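Local coordinates for cycloserine biosynthesis protein DcsG (Streptomyces lavendulae, PDB 6JIL) that catalyses the ATP-dependent ring closure of O-ureido-D-serine to the antibiotic D-cycloserine, releasing ammonium and carbon dioxide and using magnesium, at residues 26-31 and 285-290; 52-57 and 273-278; 96-101 and 238-243; 111-116 and 169-174; 187-192 and 255-260. All blocks are in the same frame, centred on the assembly; numbering follows the deposited sequence.

In the fold
Interactions 1, 2 and 5 touch one another. Phe289 CE2 of interaction 1 lies 3.4 Å from Leu277 CD1 of interaction 2, and Phe289 CB 3.4 Å from Phe192 CE2 of interaction 5; Leu277 O in turn receives a probable hydrogen bond from Thr190 OG1 of interaction 5, 2.8 Å away. Interaction 5 comes closest to the metals, with the side chain of Asp256 about 4 Å from a magnesium ion; in interaction 2 the side chain of Glu274 is about 7 Å from a bound magnesium ion. Interaction 4 lies on the nucleotide side, the Leu174 side chain about 9 Å from ADP, its centre about 40 Å from that of interaction 1. Interaction 3 packs two helices, its centre about 16 Å from that of interaction 5.

Interaction 1 of 5, residues 26-31 and 285-290; sequences CRTVGI and GALRFA
Val29 and Ala290 meet through aliphatic carbons, with no flat group between them; the neighbouring Phe289 ring belongs to another side of the helix, where it meets the Phe192 ring with the planes about 20° apart. The motif here is a helix end packed against another helix. Helix 19-28 closes in a Schellman motif next to the first turns of helix 285-296. Gly30, at positive phi, is its C-prime residue: Gly30 N bonds to Arg27 O, and Ile31 N reaches back 2.9 Å to Cys26 O. Both methyls of Val29, the first residue past the helix, rest on the alanine methyl, with CG2 3.6 Å and CG1 3.8 Å from Ala290 CB. Leu287 extends the apolar patch. Its CG stands anti to the backbone N (chi1 176°), and its CD1 comes within 4.2 Å of Val29 CG1. Thr28 crosses the leucine at about a right angle. Its hydroxyl is hydrogen-bonded to Ala25 O one turn back, leaving a plain van der Waals touch to Leu287. This is structural packing away from the catalytic centre, joining the N-terminal part of the fold to the C-terminal helix. On the buried side, Cys26 N sits 3.8 Å from Ala290 CB.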
# COMPACT_ATOMS: atom_id res chain seq x y z
N CYS A 26 18.26 4.61 12.33
CA CYS A 26 19.32 4.77 11.33
C CYS A 26 20.58 5.21 12.03
O CYS A 26 21.68 4.76 11.71
CB CYS A 26 18.93 5.81 10.28
SG CYS A 26 17.83 5.14 9.03
N ARG A 27 20.41 6.10 13.01
CA ARG A 27 21.51 6.63 13.79
C ARG A 27 22.17 5.47 14.53
O ARG A 27 23.40 5.39 14.60
CB ARG A 27 20.96 7.64 14.80
CG ARG A 27 21.99 8.54 15.48
CD ARG A 27 21.36 9.28 16.66
NE ARG A 27 20.16 10.00 16.27
CZ ARG A 27 20.16 11.12 15.54
NH1 ARG A 27 21.30 11.64 15.13
NH2 ARG A 27 19.01 11.69 15.20
N THR A 28 21.36 4.55 15.05
CA THR A 28 21.89 3.41 15.78
C THR A 28 22.65 2.41 14.90
O THR A 28 23.55 1.73 15.38
CB THR A 28 20.77 2.67 16.57
OG1 THR A 28 19.86 2.05 15.66
CG2 THR A 28 20.00 3.64 17.45
N VAL A 29 22.31 2.31 13.63
CA VAL A 29 23.03 1.38 12.76
C VAL A 29 24.08 2.11 11.93
O VAL A 29 24.55 1.61 10.91
CB VAL A 29 22.08 0.58 11.84
CG1 VAL A 29 21.09 -0.21 12.69
CG2 VAL A 29 21.35 1.51 10.89
N GLY A 30 24.44 3.31 12.38
CA GLY A 30 25.46 4.10 11.71
C GLY A 30 25.18 4.74 10.37
O GLY A 30 26.10 5.31 9.77
N ILE A 31 23.95 4.68 9.86
CA ILE A 31 23.70 5.29 8.56
C ILE A 31 23.19 6.72 8.65
O ILE A 31 22.32 7.05 9.46
CB ILE A 31 22.76 4.41 7.70
CG1 ILE A 31 21.51 4.02 8.47
CG2 ILE A 31 23.49 3.13 7.29
CD1 ILE A 31 20.71 2.92 7.77
N GLY A 285 10.53 -2.50 15.98
CA GLY A 285 10.30 -2.46 14.54
C GLY A 285 11.25 -1.55 13.79
O GLY A 285 11.76 -1.92 12.74
N ALA A 286 11.49 -0.36 14.32
CA ALA A 286 12.37 0.60 13.67
C ALA A 286 13.80 0.08 13.58
O ALA A 286 14.48 0.33 12.58
CB ALA A 286 12.34 1.92 14.42
N LEU A 287 14.26 -0.61 14.61
CA LEU A 287 15.63 -1.14 14.61
C LEU A 287 15.75 -2.23 13.56
O LEU A 287 16.76 -2.31 12.85
CB LEU A 287 15.99 -1.71 16.00
CG LEU A 287 17.36 -2.38 16.14
CD1 LEU A 287 18.45 -1.38 15.78
CD2 LEU A 287 17.56 -2.89 17.56
N ARG A 288 14.72 -3.06 13.44
CA ARG A 288 14.73 -4.13 12.46
C ARG A 288 14.74 -3.55 11.05
O ARG A 288 15.29 -4.14 10.12
CB ARG A 288 13.50 -5.02 12.61
CG ARG A 288 13.32 -5.62 13.98
CD ARG A 288 12.32 -6.74 13.87
NE ARG A 288 11.96 -7.30 15.17
CZ ARG A 288 11.40 -8.49 15.31
NH1 ARG A 288 11.13 -9.24 14.24
NH2 ARG A 288 11.08 -8.93 16.52
N PHE A 289 14.13 -2.38 10.89
CA PHE A 289 14.09 -1.74 9.59
C PHE A 289 15.47 -1.18 9.26
O PHE A 289 16.01 -1.42 8.17
CB PHE A 289 13.04 -0.63 9.58
CG PHE A 289 12.77 -0.05 8.24
CD1 PHE A 289 13.24 -0.67 7.08
CD2 PHE A 289 12.02 1.11 8.11
CE1 PHE A 289 12.97 -0.15 5.83
CE2 PHE A 289 11.74 1.65 6.86
CZ PHE A 289 12.22 1.02 5.71
N ALA A 290 16.06 -0.45 10.20
CA ALA A 290 17.38 0.13 10.00
C ALA A 290 18.41 -0.97 9.75
O ALA A 290 19.30 -0.81 8.92
CB ALA A 290 17.77 0.96 11.21

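Interaction 2 of 5, residues 52-57 and 273-278; sequences VFRSPW and CEPSLN
Arg54 doubles back to meet Pro275. Its chain bends at chi2 and chi3 (-57° and -46°), and the guanidinium presents its NH1-NH2 end to the proline carbonyl. Both nitrogens hold the one oxygen, NH1 at 3.1 Å and NH2 at 2.9 Å from Pro275 O, and both donors lie in the carbonyl plane. Leu277 crosses the arginine at about a right angle and lays CD1 over one guanidinium face. Trp57 works edge-on instead: Glu274 O sits in the indole plane, 3.0 Å from Trp57 NE1 along a nearly straight bond, while Ser55 CB lies over the centre of one ring face. The Glu274 carboxylate stands almost perpendicular to that ring, the planes 82° apart, with OE2 beside Trp57 CD1 and hydrogen-bonded to Trp59 NE1. At the other end, Cys273 SG approaches the Phe53 ring obliquely, 3.9 Å from Phe53 CD1. A water takes the Phe53 N-H and gives a weak bond to Cys273 O.

The contact ties strand 50-55 of the parallel sheet to the irregular loop after the magnesium-binding strand 265-271. Successive buried carbonyls there, at Glu274 and Pro275, are satisfied by side-chain donors of segment 52-57, which would help hold the loop's course just before Ser276, whose hydroxyl bonds to Arg220, an inferred active-site residue.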
# COMPACT_ATOMS: atom_id res chain seq x y z
N VAL A 52 15.35 5.62 -0.36
CA VAL A 52 14.23 4.84 0.15
C VAL A 52 12.98 5.73 0.13
O VAL A 52 13.00 6.87 0.61
CB VAL A 52 14.45 4.35 1.60
CG1 VAL A 52 13.14 3.81 2.17
CG2 VAL A 52 15.48 3.25 1.62
N PHE A 53 11.91 5.20 -0.44
CA PHE A 53 10.66 5.94 -0.52
C PHE A 53 9.85 5.67 0.75
O PHE A 53 9.34 4.57 0.96
CB PHE A 53 9.89 5.52 -1.76
CG PHE A 53 10.66 5.67 -3.02
CD1 PHE A 53 11.01 4.57 -3.78
CD2 PHE A 53 11.04 6.93 -3.47
CE1 PHE A 53 11.71 4.71 -4.98
CE2 PHE A 53 11.74 7.08 -4.66
CZ PHE A 53 12.08 5.96 -5.41
N ARG A 54 9.76 6.69 1.59
CA ARG A 54 9.05 6.55 2.85
C ARG A 54 7.63 7.08 2.83
O ARG A 54 6.69 6.32 3.03
CB ARG A 54 9.85 7.23 3.96
CG ARG A 54 11.14 6.49 4.33
CD ARG A 54 10.79 5.07 4.72
NE ARG A 54 9.66 5.10 5.63
CZ ARG A 54 8.62 4.28 5.57
NH1 ARG A 54 8.56 3.34 4.64
NH2 ARG A 54 7.61 4.45 6.42
N SER A 55 7.48 8.38 2.59
CA SER A 55 6.15 8.97 2.60
C SER A 55 5.86 10.07 1.58
O SER A 55 5.37 11.14 1.95
CB SER A 55 5.87 9.51 4.00
OG SER A 55 6.91 10.38 4.41
N PRO A 56 6.14 9.83 0.29
CA PRO A 56 5.88 10.83 -0.74
C PRO A 56 4.42 10.56 -1.10
O PRO A 56 4.06 10.35 -2.26
CB PRO A 56 6.82 10.40 -1.85
CG PRO A 56 6.68 8.92 -1.79
CD PRO A 56 6.71 8.61 -0.31
N TRP A 57 3.57 10.56 -0.08
CA TRP A 57 2.18 10.20 -0.27
C TRP A 57 1.28 11.03 -1.16
O TRP A 57 0.15 10.62 -1.44
CB TRP A 57 1.53 9.95 1.09
CG TRP A 57 2.21 8.81 1.82
CD1 TRP A 57 2.79 7.70 1.25
CD2 TRP A 57 2.39 8.67 3.23
NE1 TRP A 57 3.31 6.88 2.22
CE2 TRP A 57 3.08 7.45 3.45
CE3 TRP A 57 2.03 9.45 4.33
CZ2 TRP A 57 3.42 7.00 4.72
CZ3 TRP A 57 2.37 9.00 5.61
CH2 TRP A 57 3.06 7.78 5.79
N CYS A 273 6.37 -0.35 -1.66
CA CYS A 273 7.18 0.78 -2.09
C CYS A 273 7.39 1.82 -1.02
O CYS A 273 8.51 2.04 -0.58
CB CYS A 273 6.55 1.43 -3.32
SG CYS A 273 7.51 2.81 -3.95
N GLU A 274 6.30 2.47 -0.60
CA GLU A 274 6.36 3.50 0.44
C GLU A 274 5.25 3.27 1.48
O GLU A 274 4.34 4.08 1.63
CB GLU A 274 6.20 4.89 -0.20
CG GLU A 274 5.24 4.94 -1.37
CD GLU A 274 3.88 4.33 -1.06
OE1 GLU A 274 3.81 3.09 -0.91
OE2 GLU A 274 2.90 5.08 -0.97
N PRO A 275 5.34 2.17 2.23
CA PRO A 275 4.34 1.84 3.24
C PRO A 275 4.46 2.53 4.59
O PRO A 275 5.55 2.85 5.06
CB PRO A 275 4.53 0.35 3.42
CG PRO A 275 6.04 0.25 3.37
CD PRO A 275 6.36 1.10 2.15
N SER A 276 3.31 2.75 5.20
CA SER A 276 3.29 3.27 6.55
C SER A 276 3.60 1.92 7.21
O SER A 276 2.96 0.91 6.89
CB SER A 276 1.90 3.74 6.93
OG SER A 276 1.71 3.71 8.34
N LEU A 277 4.57 1.90 8.11
CA LEU A 277 4.96 0.65 8.76
C LEU A 277 4.49 0.45 10.20
O LEU A 277 4.57 -0.65 10.73
CB LEU A 277 6.48 0.50 8.67
CG LEU A 277 7.00 0.39 7.24
CD1 LEU A 277 8.49 0.71 7.19
CD2 LEU A 277 6.74 -1.01 6.70
N ASN A 278 4.00 1.52 10.83
CA ASN A 278 3.52 1.47 12.22
C ASN A 278 4.65 1.14 13.19
O ASN A 278 4.46 0.40 14.16
CB ASN A 278 2.40 0.43 12.37
CG ASN A 278 1.18 0.76 11.53
OD1 ASN A 278 0.66 1.87 11.59
ND2 ASN A 278 0.72 -0.20 10.75
O HOH W 1 11.77 2.62 -1.14

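Interaction 3 of 5, residues 96-101 and 238-243; sequences ADLAAH and AASVAH
Asp97 lies across one face of the His243 imidazole in a near-perpendicular helix-helix packing: segments 96-100 and 238-243 of helices 94-100 and 227-244 run at 99° to each other, their axes 9.5 Å apart. Asp97 CB makes a CH-pi contact, 4.1 Å from the centroid of the His243 ring and close to its normal. The carboxylate continues over the same ring, displaced toward the rim, with the two planes 34° apart; Asp97 OD2 comes to 3.1 Å from His243 CE1. That is contact over a face rather than a hydrogen bond. His243 CG stands anti to the backbone N (chi1 -180°), on the side of helix 94-100.

Further along, His101 packs on Ala239, their CB atoms 3.6 Å apart, and one face of its ring takes Ala239 O toward the rim. It crosses His243 at about a right angle, with His101 CE1 touching His243 CB. Leu98 fills the inner side, its CD2 3.8 Å from Ala239 CB and also touching the Ser240 hydroxyl, which is itself bonded to Ala236 O.

Trp88 and Val103 form a second shell. The Trp88 ring, from helix 83-89, also meets the His243 imidazole, and its indole N-H binds Asp97 OD1 and so steadies the carboxylate above that ring. Leu98 and Ala239 both also touch Val103. The rotation of the His101 ring is held from within its own segment: His101 ND1 donates to Asp97 O at 3.0 Å, the donor tilted from the plane of that carbonyl.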
# COMPACT_ATOMS: atom_id res chain seq x y z
N ALA A 96 -4.13 -9.30 -8.67
CA ALA A 96 -4.40 -10.40 -9.59
C ALA A 96 -3.18 -11.31 -9.68
O ALA A 96 -3.30 -12.52 -9.86
CB ALA A 96 -4.76 -9.86 -10.97
N ASP A 97 -1.99 -10.72 -9.54
CA ASP A 97 -0.76 -11.49 -9.58
C ASP A 97 -0.71 -12.33 -8.30
O ASP A 97 -0.28 -13.48 -8.31
CB ASP A 97 0.45 -10.56 -9.65
CG ASP A 97 0.55 -9.83 -10.98
OD1 ASP A 97 0.65 -8.58 -10.98
OD2 ASP A 97 0.53 -10.50 -12.04
N LEU A 98 -1.17 -11.74 -7.19
CA LEU A 98 -1.19 -12.46 -5.93
C LEU A 98 -2.15 -13.63 -6.03
O LEU A 98 -1.85 -14.73 -5.55
CB LEU A 98 -1.64 -11.55 -4.78
CG LEU A 98 -0.64 -10.46 -4.37
CD1 LEU A 98 -1.17 -9.68 -3.17
CD2 LEU A 98 0.70 -11.11 -4.04
N ALA A 99 -3.31 -13.40 -6.65
CA ALA A 99 -4.31 -14.45 -6.80
C ALA A 99 -3.76 -15.61 -7.65
O ALA A 99 -4.07 -16.77 -7.39
CB ALA A 99 -5.57 -13.88 -7.43
N ALA A 100 -2.94 -15.28 -8.65
CA ALA A 100 -2.37 -16.30 -9.52
C ALA A 100 -1.34 -17.16 -8.80
O ALA A 100 -0.99 -18.24 -9.26
CB ALA A 100 -1.73 -15.64 -10.74
N HIS A 101 -0.84 -16.66 -7.66
CA HIS A 101 0.14 -17.40 -6.88
C HIS A 101 -0.51 -18.13 -5.70
O HIS A 101 0.17 -18.57 -4.78
CB HIS A 101 1.23 -16.47 -6.33
CG HIS A 101 2.28 -16.12 -7.34
ND1 HIS A 101 2.02 -15.34 -8.44
CD2 HIS A 101 3.59 -16.45 -7.41
CE1 HIS A 101 3.12 -15.21 -9.16
NE2 HIS A 101 4.09 -15.87 -8.55
N ALA A 238 6.14 -13.58 -0.59
CA ALA A 238 6.89 -14.54 -1.38
C ALA A 238 6.41 -14.49 -2.83
O ALA A 238 7.20 -14.59 -3.77
CB ALA A 238 6.74 -15.94 -0.81
N ALA A 239 5.11 -14.32 -3.02
CA ALA A 239 4.54 -14.25 -4.36
C ALA A 239 5.09 -13.03 -5.09
O ALA A 239 5.33 -13.06 -6.30
CB ALA A 239 3.02 -14.17 -4.29
N SER A 240 5.29 -11.95 -4.34
CA SER A 240 5.83 -10.71 -4.90
C SER A 240 7.29 -10.91 -5.30
O SER A 240 7.71 -10.48 -6.37
CB SER A 240 5.73 -9.57 -3.88
OG SER A 240 4.39 -9.37 -3.49
N VAL A 241 8.05 -11.56 -4.42
CA VAL A 241 9.45 -11.81 -4.69
C VAL A 241 9.59 -12.67 -5.95
O VAL A 241 10.42 -12.37 -6.82
CB VAL A 241 10.11 -12.55 -3.51
CG1 VAL A 241 11.51 -13.01 -3.89
CG2 VAL A 241 10.18 -11.62 -2.30
N ALA A 242 8.78 -13.72 -6.05
CA ALA A 242 8.81 -14.63 -7.19
C ALA A 242 8.36 -13.96 -8.49
O ALA A 242 9.01 -14.09 -9.53
CB ALA A 242 7.92 -15.84 -6.90
N HIS A 243 7.25 -13.25 -8.42
CA HIS A 243 6.68 -12.57 -9.57
C HIS A 243 7.64 -11.58 -10.23
O HIS A 243 7.72 -11.53 -11.46
CB HIS A 243 5.42 -11.82 -9.17
CG HIS A 243 4.77 -11.09 -10.30
ND1 HIS A 243 4.05 -11.73 -11.28
CD2 HIS A 243 4.77 -9.78 -10.62
CE1 HIS A 243 3.64 -10.85 -12.17
NE2 HIS A 243 4.06 -9.65 -11.79

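Interaction 4 of 5, residues 111-116 and 169-174; sequences VAPGSD and GSHVIL
Val111 and Val172 form an antiparallel hydrogen-bonded pair at the edge of the four-stranded sheet of the ATP-grasp region, where strand 109-111 flanks strand 172-176. Each satisfies the other's backbone: Val111 N donates to Val172 O at a short 2.6 Å, and Val172 N returns a bond of 2.8 Å to Val111 O, both nearly straight. Their side chains share one face of the sheet with Leu174, whose CD1 lies 3.9 Å from Val111 CG2, and Leu166 of helix 155-167 packs against both valines.

Past the pair, strand 109-111 runs into a type II turn from Ala112 to Ser115. Ala112 O accepts twice within it, from Ser115 N at 3.0 Å and from Ser115 OG at 2.7 Å, so the turn bond and a side-chain bond share one carbonyl. Asp116 then caps the next helix, its OD1 taking the N-H of Ala119. In segment 169-174, Ser170 OG is bonded to Asp140 OD2, and the His171 backbone is hydrogen-bonded to that of Thr139, just past strand 133-138. Pro113 CG leans on Ser170 O. Finally, the proline crosses the His171 imidazole at about a right angle in a CH-pi contact, Pro113 CD 3.5 Å from the ring centroid and over its centre.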
# COMPACT_ATOMS: atom_id res chain seq x y z
N VAL A 111 -11.17 -2.36 -13.92
CA VAL A 111 -11.80 -1.63 -15.02
C VAL A 111 -10.74 -0.74 -15.66
O VAL A 111 -10.21 0.15 -15.00
CB VAL A 111 -12.95 -0.72 -14.51
CG1 VAL A 111 -13.62 -0.01 -15.69
CG2 VAL A 111 -13.95 -1.55 -13.72
N ALA A 112 -10.44 -0.96 -16.93
CA ALA A 112 -9.41 -0.18 -17.61
C ALA A 112 -9.91 1.07 -18.31
O ALA A 112 -11.05 1.12 -18.77
CB ALA A 112 -8.67 -1.07 -18.61
N PRO A 113 -9.05 2.10 -18.41
CA PRO A 113 -9.44 3.35 -19.08
C PRO A 113 -9.93 3.02 -20.49
O PRO A 113 -9.31 2.23 -21.20
CB PRO A 113 -8.15 4.14 -19.09
CG PRO A 113 -7.48 3.71 -17.83
CD PRO A 113 -7.69 2.21 -17.85
N GLY A 114 -11.04 3.63 -20.88
CA GLY A 114 -11.58 3.37 -22.20
C GLY A 114 -12.79 2.47 -22.10
O GLY A 114 -13.52 2.31 -23.06
N SER A 115 -12.99 1.89 -20.92
CA SER A 115 -14.13 1.00 -20.70
C SER A 115 -15.40 1.80 -20.47
O SER A 115 -15.36 2.99 -20.14
CB SER A 115 -13.91 0.12 -19.47
OG SER A 115 -12.79 -0.74 -19.62
N ASP A 116 -16.53 1.14 -20.65
CA ASP A 116 -17.84 1.75 -20.44
C ASP A 116 -18.04 1.66 -18.93
O ASP A 116 -18.22 0.57 -18.38
CB ASP A 116 -18.91 0.93 -21.17
CG ASP A 116 -20.28 1.54 -21.07
OD1 ASP A 116 -20.72 1.85 -19.94
OD2 ASP A 116 -20.94 1.69 -22.12
N GLY A 169 -7.33 8.80 -16.29
CA GLY A 169 -6.44 7.78 -16.81
C GLY A 169 -5.98 6.73 -15.81
O GLY A 169 -4.94 6.12 -15.99
N SER A 170 -6.75 6.53 -14.75
CA SER A 170 -6.41 5.54 -13.73
C SER A 170 -7.25 4.29 -13.97
O SER A 170 -8.35 4.37 -14.52
CB SER A 170 -6.74 6.06 -12.32
OG SER A 170 -5.99 7.21 -11.98
N HIS A 171 -6.74 3.13 -13.57
CA HIS A 171 -7.50 1.90 -13.68
C HIS A 171 -8.36 1.90 -12.42
O HIS A 171 -7.95 2.45 -11.40
CB HIS A 171 -6.59 0.67 -13.69
CG HIS A 171 -6.07 0.31 -15.04
ND1 HIS A 171 -5.16 1.09 -15.72
CD2 HIS A 171 -6.32 -0.76 -15.83
CE1 HIS A 171 -4.87 0.52 -16.88
NE2 HIS A 171 -5.56 -0.60 -16.97
N VAL A 172 -9.54 1.30 -12.48
CA VAL A 172 -10.42 1.26 -11.32
C VAL A 172 -10.70 -0.16 -10.88
O VAL A 172 -10.90 -1.05 -11.71
CB VAL A 172 -11.77 1.95 -11.63
CG1 VAL A 172 -12.70 1.87 -10.43
CG2 VAL A 172 -11.53 3.41 -12.01
N ILE A 173 -10.70 -0.37 -9.57
CA ILE A 173 -10.97 -1.68 -9.03
C ILE A 173 -12.33 -1.72 -8.37
O ILE A 173 -12.71 -0.81 -7.64
CB ILE A 173 -9.87 -2.10 -8.00
CG1 ILE A 173 -8.64 -2.61 -8.75
CG2 ILE A 173 -10.39 -3.19 -7.07
CD1 ILE A 173 -7.51 -3.03 -7.86
N LEU A 174 -13.08 -2.78 -8.66
CA LEU A 174 -14.41 -2.98 -8.08
C LEU A 174 -14.30 -4.21 -7.19
O LEU A 174 -13.82 -5.26 -7.63
CB LEU A 174 -15.44 -3.25 -9.18
CG LEU A 174 -15.67 -2.16 -10.24
CD1 LEU A 174 -16.72 -2.63 -11.25
CD2 LEU A 174 -16.11 -0.88 -9.57

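Interaction 5 of 5, residues 187-192 and 255-260; sequences TDLTFF and VDLVRG
Asp188 and Asp256 take similar first torsions, each CG anti to its carbonyl carbon (chi1 -65° and -53°), both on one face of an antiparallel beta ladder. Strands 186-192 and 252-259 are neighbours in the five-stranded sheet of the ATP-grasp fold, their local axes 4.7 Å apart. The aspartates form a non-hydrogen-bonded pair, and the exact spacing of their carboxylates in the model is doubtful. Asp256 OD1 makes a salt bridge with Arg254 NE, while Asp188 OD2 has weaker, long pairings with Lys202 and the same arginine. The pair faces the catalytic centre: the Asp256 side chain touches Glu269, a magnesium ligand, and lies about 4 Å from a magnesium ion.

Hydrogen-bonded pairs bracket the aspartates. Thr187 and Leu257 exchange bonds, with Thr187 N 2.9 Å from Leu257 O and Leu257 N 2.8 Å from Thr187 O. Leu189 and Val255 do likewise, each N 3.0 Å from its partner's O: Leu189 N to Val255 O, and Val255 N to Leu189 O. These four residues turn to the other face of the sheet, where Gln229 of helix 227-244 touches Thr187 and Leu257. There the two leucines cross at about a right angle, with Leu189 CD1 3.8 Å from Leu257 CD2.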
# COMPACT_ATOMS: atom_id res chain seq x y z
N THR A 187 -6.35 -6.08 9.73
CA THR A 187 -5.09 -6.26 10.44
C THR A 187 -3.95 -6.01 9.46
O THR A 187 -3.89 -6.63 8.39
CB THR A 187 -4.97 -7.67 11.03
OG1 THR A 187 -6.11 -7.93 11.87
CG2 THR A 187 -3.71 -7.80 11.88
N ASP A 188 -3.06 -5.08 9.82
CA ASP A 188 -1.92 -4.71 8.98
C ASP A 188 -0.61 -5.25 9.56
O ASP A 188 -0.16 -4.79 10.61
CB ASP A 188 -1.85 -3.18 8.85
CG ASP A 188 -3.06 -2.60 8.12
OD1 ASP A 188 -4.05 -3.33 7.88
OD2 ASP A 188 -3.03 -1.39 7.78
N LEU A 189 -0.00 -6.21 8.86
CA LEU A 189 1.24 -6.82 9.32
C LEU A 189 2.47 -6.22 8.64
O LEU A 189 2.50 -6.03 7.43
CB LEU A 189 1.23 -8.33 9.07
CG LEU A 189 0.21 -9.23 9.79
CD1 LEU A 189 -1.20 -8.96 9.27
CD2 LEU A 189 0.58 -10.69 9.57
N THR A 190 3.50 -5.95 9.43
CA THR A 190 4.74 -5.38 8.91
C THR A 190 5.85 -6.43 8.92
O THR A 190 6.05 -7.12 9.91
CB THR A 190 5.16 -4.18 9.74
OG1 THR A 190 4.20 -3.13 9.56
CG2 THR A 190 6.53 -3.70 9.33
N PHE A 191 6.55 -6.53 7.80
CA PHE A 191 7.64 -7.49 7.66
C PHE A 191 8.95 -6.81 7.28
O PHE A 191 8.96 -5.79 6.59
CB PHE A 191 7.33 -8.51 6.57
CG PHE A 191 6.35 -9.56 6.98
CD1 PHE A 191 5.02 -9.24 7.24
CD2 PHE A 191 6.74 -10.90 7.04
CE1 PHE A 191 4.10 -10.24 7.55
CE2 PHE A 191 5.82 -11.90 7.36
CZ PHE A 191 4.50 -11.57 7.61
N PHE A 192 10.05 -7.40 7.74
CA PHE A 192 11.38 -6.89 7.43
C PHE A 192 12.23 -8.05 6.95
O PHE A 192 12.48 -9.00 7.69
CB PHE A 192 11.98 -6.22 8.66
CG PHE A 192 11.27 -4.95 9.05
CD1 PHE A 192 10.69 -4.81 10.30
CD2 PHE A 192 11.19 -3.89 8.15
CE1 PHE A 192 10.02 -3.64 10.65
CE2 PHE A 192 10.52 -2.72 8.49
CZ PHE A 192 9.94 -2.60 9.75
N VAL A 255 1.27 -5.95 4.74
CA VAL A 255 0.21 -6.71 4.10
C VAL A 255 -1.03 -6.52 4.94
O VAL A 255 -1.05 -6.87 6.11
CB VAL A 255 0.57 -8.20 4.04
CG1 VAL A 255 -0.51 -8.96 3.30
CG2 VAL A 255 1.92 -8.38 3.37
N ASP A 256 -2.07 -5.94 4.34
CA ASP A 256 -3.32 -5.70 5.06
C ASP A 256 -4.33 -6.82 4.80
O ASP A 256 -4.65 -7.14 3.65
CB ASP A 256 -3.89 -4.34 4.68
CG ASP A 256 -2.87 -3.21 4.84
OD1 ASP A 256 -2.05 -3.26 5.79
OD2 ASP A 256 -2.90 -2.26 4.02
N LEU A 257 -4.81 -7.42 5.89
CA LEU A 257 -5.75 -8.53 5.82
C LEU A 257 -7.13 -8.24 6.37
O LEU A 257 -7.29 -7.46 7.30
CB LEU A 257 -5.19 -9.72 6.61
CG LEU A 257 -4.13 -10.63 5.98
CD1 LEU A 257 -3.24 -9.85 5.05
CD2 LEU A 257 -3.34 -11.29 7.10
N VAL A 258 -8.13 -8.89 5.78
CA VAL A 258 -9.51 -8.77 6.23
C VAL A 258 -10.06 -10.19 6.39
O VAL A 258 -9.54 -11.13 5.79
CB VAL A 258 -10.39 -7.97 5.23
CG1 VAL A 258 -9.94 -6.51 5.21
CG2 VAL A 258 -10.32 -8.57 3.84
N ARG A 259 -11.10 -10.33 7.20
CA ARG A 259 -11.70 -11.64 7.47
C ARG A 259 -12.83 -11.97 6.50
O ARG A 259 -13.79 -11.22 6.38
CB ARG A 259 -12.25 -11.69 8.90
CG ARG A 259 -11.26 -11.27 9.98
CD ARG A 259 -11.88 -11.23 11.39
NE ARG A 259 -12.12 -12.55 11.96
CZ ARG A 259 -13.21 -13.28 11.75
NH1 ARG A 259 -14.19 -12.83 10.98
NH2 ARG A 259 -13.33 -14.48 12.32
N GLY A 260 -12.72 -13.10 5.81
CA GLY A 260 -13.78 -13.50 4.91
C GLY A 260 -14.92 -14.08 5.73
O GLY A 260 -14.82 -14.14 6.96
O HOH W 2 -8.08 -9.43 9.65